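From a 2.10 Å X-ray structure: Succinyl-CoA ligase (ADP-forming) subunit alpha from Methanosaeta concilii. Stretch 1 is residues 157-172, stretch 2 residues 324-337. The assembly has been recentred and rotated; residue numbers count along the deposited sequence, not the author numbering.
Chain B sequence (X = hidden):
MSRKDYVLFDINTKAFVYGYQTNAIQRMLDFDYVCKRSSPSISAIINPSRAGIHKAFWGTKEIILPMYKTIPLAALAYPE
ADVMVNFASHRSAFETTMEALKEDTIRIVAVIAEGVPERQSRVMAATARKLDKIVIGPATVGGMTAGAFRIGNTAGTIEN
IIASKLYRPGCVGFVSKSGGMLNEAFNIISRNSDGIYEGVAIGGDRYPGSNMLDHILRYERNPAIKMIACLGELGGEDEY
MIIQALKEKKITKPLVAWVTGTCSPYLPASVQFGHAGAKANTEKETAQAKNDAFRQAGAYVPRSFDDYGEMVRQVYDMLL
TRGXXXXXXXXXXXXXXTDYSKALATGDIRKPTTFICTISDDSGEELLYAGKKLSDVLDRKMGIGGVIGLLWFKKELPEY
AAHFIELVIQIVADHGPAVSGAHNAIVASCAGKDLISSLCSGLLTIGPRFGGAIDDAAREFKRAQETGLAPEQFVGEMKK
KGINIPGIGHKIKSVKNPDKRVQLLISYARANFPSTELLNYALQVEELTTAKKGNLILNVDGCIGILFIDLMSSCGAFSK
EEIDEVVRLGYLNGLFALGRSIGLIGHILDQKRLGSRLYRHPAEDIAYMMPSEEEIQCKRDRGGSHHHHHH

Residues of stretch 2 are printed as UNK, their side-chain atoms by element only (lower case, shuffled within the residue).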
# COMPACT_ATOMS: atom_id res chain seq x y z
N THR B 157 -13.76 -2.55 -46.45
CA THR B 157 -13.00 -3.69 -45.93
C THR B 157 -11.94 -4.20 -46.88
O THR B 157 -12.07 -4.02 -48.09
CB THR B 157 -13.95 -4.83 -45.49
OG1 THR B 157 -14.59 -5.40 -46.64
CG2 THR B 157 -15.01 -4.36 -44.49
N ILE B 158 -10.92 -4.91 -46.34
CA ILE B 158 -9.86 -5.51 -47.17
C ILE B 158 -10.45 -6.58 -48.10
O ILE B 158 -9.98 -6.75 -49.23
CB ILE B 158 -8.66 -5.98 -46.30
CG1 ILE B 158 -7.72 -4.80 -45.98
CG2 ILE B 158 -7.84 -7.11 -46.93
CD1 ILE B 158 -6.96 -4.15 -47.16
N GLU B 159 -11.53 -7.26 -47.65
CA GLU B 159 -12.26 -8.25 -48.46
C GLU B 159 -12.83 -7.57 -49.71
O GLU B 159 -12.66 -8.06 -50.83
CB GLU B 159 -13.37 -8.93 -47.64
CG GLU B 159 -12.86 -10.11 -46.81
CD GLU B 159 -13.63 -10.49 -45.56
OE1 GLU B 159 -13.53 -11.67 -45.15
OE2 GLU B 159 -14.30 -9.62 -44.97
N ASN B 160 -13.46 -6.40 -49.52
CA ASN B 160 -14.00 -5.59 -50.61
C ASN B 160 -12.88 -5.09 -51.52
O ASN B 160 -13.05 -5.13 -52.74
CB ASN B 160 -14.84 -4.43 -50.06
CG ASN B 160 -15.44 -3.58 -51.14
OD1 ASN B 160 -16.31 -4.00 -51.92
ND2 ASN B 160 -14.92 -2.39 -51.28
N ILE B 161 -11.72 -4.66 -50.96
CA ILE B 161 -10.56 -4.22 -51.76
C ILE B 161 -10.09 -5.35 -52.67
O ILE B 161 -9.86 -5.11 -53.86
CB ILE B 161 -9.44 -3.61 -50.87
CG1 ILE B 161 -9.77 -2.17 -50.53
CG2 ILE B 161 -8.03 -3.72 -51.50
CD1 ILE B 161 -9.64 -1.95 -49.15
N ILE B 162 -10.00 -6.58 -52.11
CA ILE B 162 -9.60 -7.79 -52.84
C ILE B 162 -10.64 -8.15 -53.90
O ILE B 162 -10.28 -8.29 -55.08
CB ILE B 162 -9.26 -8.95 -51.87
CG1 ILE B 162 -7.98 -8.64 -51.07
CG2 ILE B 162 -9.13 -10.26 -52.64
CD1 ILE B 162 -7.83 -9.40 -49.74
N ALA B 163 -11.93 -8.23 -53.51
CA ALA B 163 -13.04 -8.58 -54.43
C ALA B 163 -13.18 -7.60 -55.60
O ALA B 163 -13.58 -8.01 -56.69
CB ALA B 163 -14.36 -8.65 -53.66
N SER B 164 -12.86 -6.32 -55.37
CA SER B 164 -12.93 -5.30 -56.42
C SER B 164 -11.57 -5.08 -57.11
O SER B 164 -11.47 -4.19 -57.96
CB SER B 164 -13.51 -4.00 -55.87
OG SER B 164 -14.91 -4.14 -55.71
N LYS B 165 -10.55 -5.91 -56.78
CA LYS B 165 -9.21 -5.87 -57.37
C LYS B 165 -8.58 -4.45 -57.34
O LYS B 165 -7.98 -4.00 -58.31
CB LYS B 165 -9.20 -6.48 -58.79
CG LYS B 165 -9.63 -7.94 -58.88
CD LYS B 165 -9.45 -8.52 -60.29
CE LYS B 165 -10.67 -8.33 -61.16
NZ LYS B 165 -10.44 -8.79 -62.56
N LEU B 166 -8.73 -3.77 -56.21
CA LEU B 166 -8.24 -2.41 -55.99
C LEU B 166 -6.78 -2.32 -55.56
O LEU B 166 -6.26 -1.22 -55.43
CB LEU B 166 -9.16 -1.67 -54.99
CG LEU B 166 -10.61 -1.43 -55.48
CD1 LEU B 166 -11.50 -1.00 -54.35
CD2 LEU B 166 -10.65 -0.41 -56.65
N TYR B 167 -6.11 -3.47 -55.36
CA TYR B 167 -4.69 -3.56 -55.00
C TYR B 167 -3.76 -3.38 -56.24
O TYR B 167 -2.54 -3.28 -56.08
CB TYR B 167 -4.39 -4.89 -54.26
CG TYR B 167 -4.96 -6.10 -54.96
CD1 TYR B 167 -4.25 -6.73 -55.99
CD2 TYR B 167 -6.21 -6.59 -54.64
CE1 TYR B 167 -4.80 -7.81 -56.68
CE2 TYR B 167 -6.76 -7.68 -55.32
CZ TYR B 167 -6.05 -8.28 -56.34
OH TYR B 167 -6.57 -9.37 -56.99
N ARG B 168 -4.36 -3.33 -57.47
CA ARG B 168 -3.71 -3.10 -58.77
C ARG B 168 -4.47 -2.07 -59.61
O ARG B 168 -5.71 -2.16 -59.71
CB ARG B 168 -3.61 -4.42 -59.59
CG ARG B 168 -4.90 -5.25 -59.58
CD ARG B 168 -5.14 -5.82 -60.92
NE ARG B 168 -6.55 -6.00 -61.24
CZ ARG B 168 -7.34 -5.04 -61.70
NH1 ARG B 168 -6.89 -3.79 -61.80
NH2 ARG B 168 -8.61 -5.30 -62.00
N PRO B 169 -3.77 -1.13 -60.30
CA PRO B 169 -4.50 -0.16 -61.15
C PRO B 169 -5.05 -0.71 -62.46
O PRO B 169 -4.51 -1.66 -63.03
CB PRO B 169 -3.45 0.93 -61.42
CG PRO B 169 -2.15 0.22 -61.36
CD PRO B 169 -2.32 -0.87 -60.31
N GLY B 170 -6.11 -0.07 -62.93
CA GLY B 170 -6.73 -0.31 -64.23
C GLY B 170 -6.55 0.93 -65.09
O GLY B 170 -5.63 1.72 -64.85
N CYS B 171 -7.44 1.14 -66.06
CA CYS B 171 -7.38 2.27 -67.00
C CYS B 171 -8.46 3.32 -66.78
O CYS B 171 -8.50 4.31 -67.53
CB CYS B 171 -7.43 1.73 -68.43
SG CYS B 171 -9.09 1.26 -68.98
N VAL B 172 -9.37 3.11 -65.81
CA VAL B 172 -10.53 3.99 -65.58
C VAL B 172 -10.26 5.10 -64.57
O VAL B 172 -9.85 4.84 -63.45
CB VAL B 172 -11.81 3.18 -65.23
CG1 VAL B 172 -13.06 4.07 -65.26
CG2 VAL B 172 -11.99 1.98 -66.17
N UNK B 324 -5.83 0.55 -77.51
CA UNK B 324 -5.55 1.66 -76.57
C UNK B 324 -5.22 1.09 -75.18
O UNK B 324 -4.27 1.53 -74.53
c UNK B 324 -7.97 4.41 -78.18
c UNK B 324 -6.37 3.84 -75.54
c UNK B 324 -6.82 3.38 -77.99
c UNK B 324 -6.66 2.76 -76.58
N UNK B 325 -5.97 0.04 -74.80
CA UNK B 325 -5.81 -0.71 -73.55
C UNK B 325 -5.36 -2.13 -73.91
O UNK B 325 -5.91 -2.74 -74.83
c UNK B 325 -6.95 -1.54 -71.43
c UNK B 325 -7.11 -0.70 -72.69
c UNK B 325 -7.50 0.72 -72.31
N UNK B 326 -4.35 -2.64 -73.18
CA UNK B 326 -3.83 -3.99 -73.35
C UNK B 326 -4.22 -4.85 -72.15
O UNK B 326 -4.29 -4.34 -71.03
c UNK B 326 -0.34 -5.59 -74.01
o UNK B 326 0.45 -4.83 -73.43
n UNK B 326 0.01 -6.82 -74.37
c UNK B 326 -1.76 -5.17 -74.36
c UNK B 326 -2.30 -3.98 -73.54
N UNK B 327 -4.45 -6.16 -72.38
CA UNK B 327 -4.85 -7.12 -71.35
C UNK B 327 -3.66 -7.66 -70.53
O UNK B 327 -2.88 -8.49 -71.01
c UNK B 327 -6.76 -8.77 -71.01
n UNK B 327 -8.89 -10.99 -70.19
c UNK B 327 -5.69 -8.26 -71.95
c UNK B 327 -7.95 -9.33 -71.78
c UNK B 327 -9.11 -9.69 -70.88
N UNK B 328 -3.54 -7.20 -69.27
CA UNK B 328 -2.48 -7.58 -68.33
C UNK B 328 -2.83 -8.80 -67.46
O UNK B 328 -4.01 -9.13 -67.27
c UNK B 328 -3.09 -6.34 -65.18
c UNK B 328 -4.98 -4.94 -64.67
c UNK B 328 -4.96 -4.46 -65.97
c UNK B 328 -3.07 -5.88 -66.49
c UNK B 328 -4.05 -5.88 -64.28
c UNK B 328 -4.01 -4.93 -66.88
c UNK B 328 -2.03 -6.38 -67.47
N UNK B 329 -1.79 -9.44 -66.91
CA UNK B 329 -1.89 -10.63 -66.08
C UNK B 329 -2.28 -10.25 -64.66
O UNK B 329 -1.72 -9.31 -64.08
c UNK B 329 -0.44 -12.45 -67.18
o UNK B 329 0.60 -12.48 -67.88
c UNK B 329 -0.55 -11.40 -66.09
o UNK B 329 -1.39 -13.26 -67.32
N UNK B 330 -3.25 -10.99 -64.09
CA UNK B 330 -3.72 -10.77 -62.72
C UNK B 330 -2.61 -10.98 -61.69
O UNK B 330 -2.09 -12.10 -61.62
c UNK B 330 -6.27 -11.05 -62.99
o UNK B 330 -7.73 -9.18 -63.20
c UNK B 330 -4.98 -11.61 -62.40
o UNK B 330 -6.13 -9.03 -61.69
c UNK B 330 -6.74 -9.65 -62.59
N UNK B 331 -2.19 -9.93 -60.94
CA UNK B 331 -1.10 -10.11 -59.96
C UNK B 331 -1.52 -11.00 -58.78
O UNK B 331 -2.71 -11.32 -58.66
c UNK B 331 -2.70 -8.54 -60.91
c UNK B 331 -0.73 -8.68 -59.54
c UNK B 331 -1.96 -7.90 -59.75
N UNK B 332 -0.55 -11.43 -57.96
CA UNK B 332 -0.82 -12.31 -56.82
C UNK B 332 -1.90 -11.73 -55.90
O UNK B 332 -1.83 -10.54 -55.56
o UNK B 332 0.84 -15.67 -56.35
o UNK B 332 1.11 -15.13 -58.47
c UNK B 332 1.11 -14.84 -57.25
c UNK B 332 1.50 -13.43 -56.84
c UNK B 332 0.48 -12.62 -56.05
N UNK B 333 -2.92 -12.55 -55.55
CA UNK B 333 -4.02 -12.15 -54.69
C UNK B 333 -3.49 -12.00 -53.24
O UNK B 333 -3.00 -12.97 -52.65
c UNK B 333 -6.35 -12.68 -53.79
c UNK B 333 -5.28 -13.07 -54.81
c UNK B 333 -5.86 -13.02 -56.22
N UNK B 334 -3.51 -10.76 -52.67
CA UNK B 334 -2.96 -10.56 -51.32
C UNK B 334 -3.82 -11.14 -50.18
O UNK B 334 -5.00 -11.47 -50.39
c UNK B 334 -3.18 -8.48 -52.59
c UNK B 334 -4.03 -9.50 -53.24
c UNK B 334 -2.79 -9.03 -51.23
N UNK B 335 -3.21 -11.28 -48.97
CA UNK B 335 -3.91 -11.88 -47.84
C UNK B 335 -3.50 -11.30 -46.48
O UNK B 335 -2.31 -11.21 -46.16
c UNK B 335 -3.71 -13.40 -47.86
c UNK B 335 -4.75 -14.20 -47.10
n UNK B 335 -3.77 -16.48 -47.46
n UNK B 335 -3.09 -16.46 -49.66
n UNK B 335 -1.91 -17.67 -48.12
c UNK B 335 -2.92 -16.87 -48.41
c UNK B 335 -4.93 -15.61 -47.68
N UNK B 336 -4.52 -10.90 -45.70
CA UNK B 336 -4.37 -10.36 -44.34
C UNK B 336 -5.25 -11.24 -43.41
O UNK B 336 -6.41 -11.53 -43.76
c UNK B 336 -3.78 -6.38 -44.60
c UNK B 336 -4.73 -8.84 -44.22
c UNK B 336 -5.01 -8.40 -42.76
c UNK B 336 -3.63 -7.95 -44.84
N UNK B 337 -4.74 -11.67 -42.24
CA UNK B 337 -5.59 -12.47 -41.33
C UNK B 337 -6.77 -11.68 -40.81
O UNK B 337 -6.73 -10.44 -40.77
c UNK B 337 -3.28 -12.52 -40.64
c UNK B 337 -3.40 -11.43 -41.66
c UNK B 337 -4.64 -12.84 -40.18

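Position 324 carries four carbons, forked at the first with one arm two carbons long, and touches nothing on stretch 1: Ile 324.

At position 325 one carbon bears two others; its CA-to-CB bond points toward stretch 1, and one of the outer carbons lies close to Cys 171 SG. Three carbons in this pattern make Val 325; its CG2 sits 3.7 Å from Cys 171 SG, and a compact apolar side chain suits this buried place beside a sulfur.

Position 326 has three carbons, the third carrying one oxygen and one nitrogen: an amide, Gln 326. Position 327 is a row of four carbons ending in nitrogen, Lys 327. Both are exposed and out of reach of stretch 1.

Position 328 shows one carbon and then a ring of six carbons with no oxygen attached, beside Arg 168 and Pro 169, so it is Phe 328. Its CE2 approaches Arg 168 CD at 3.5 Å, the CD lying at the ring's edge, and its CZ is 3.7 Å from Pro 169 O. The ring brings its edge, CZ foremost, over one face of the guanidinium, where an apolar ring leaves the N-H groups free for other partners.

At position 329 two carbons, the second with two oxygens, give Asp 329, exposed and without contact.

Position 330 has three carbons, the third bearing two oxygens, one near Lys 165 and the other near Arg 168. This is Glu 330. Its CA-to-CB bond points sideways, but its end comes nearer. Lys 165 NZ donates to Glu 330 OE1 at 2.8 Å; Arg 168 NE donates to Glu 330 OE2 at 3.1 Å, a weak bond with an angle of 130°. Both are salt bridges, so a single carboxylate serves two cations.

Position 331 has three carbons closing onto the backbone N, beside Arg 168 and Tyr 167: Pro 331. Its CD packs 3.7 Å from Arg 168 CD, and its CG lies at the Tyr 167 ring edge, 4.2 Å from Tyr 167 CE1; a compact apolar ring suits both neighbours.

Position 332 has three carbons, the third bearing two oxygens, and its CA-to-CB bond points away from stretch 1; it is Glu 332, exposed.

Position 333, one carbon carrying two, lies by Ile 162 and Tyr 167: Val 333. Its short branches meet both, CG1 3.9 Å from Ile 162 CG2 and CG2 3.8 Å from Tyr 167 OH.

Position 334 again closes three carbons onto N, here over the face of Tyr 167. Pro 334 places its CD 3.6 Å from the centroid of the Tyr 167 ring, almost on the ring normal, a CH-pi contact that suits proline, whose compact ring holds its C-H groups against the aromatic face.

Position 335 has three carbons, a nitrogen and a carbon with two more nitrogens: Arg 335, exposed, its CA-to-CB bond pointing away from stretch 1.

Position 336, four carbons forked at the first, with one arm two carbons long, lies by Ile 158: Ile 336, whose longer apolar arm just reaches it, CD1 4.5 Å from Ile 158 CG1. Position 337, another ring closed onto N, is Pro 337, out of reach.

The contact joins apolar packing around Tyr 167 and Ile 162 to the charged cluster at Glu 330, burying 624 Å² without any backbone hydrogen bond between the stretches.

Stretch 2 (324-337) IVQKFDEPEVPRIP
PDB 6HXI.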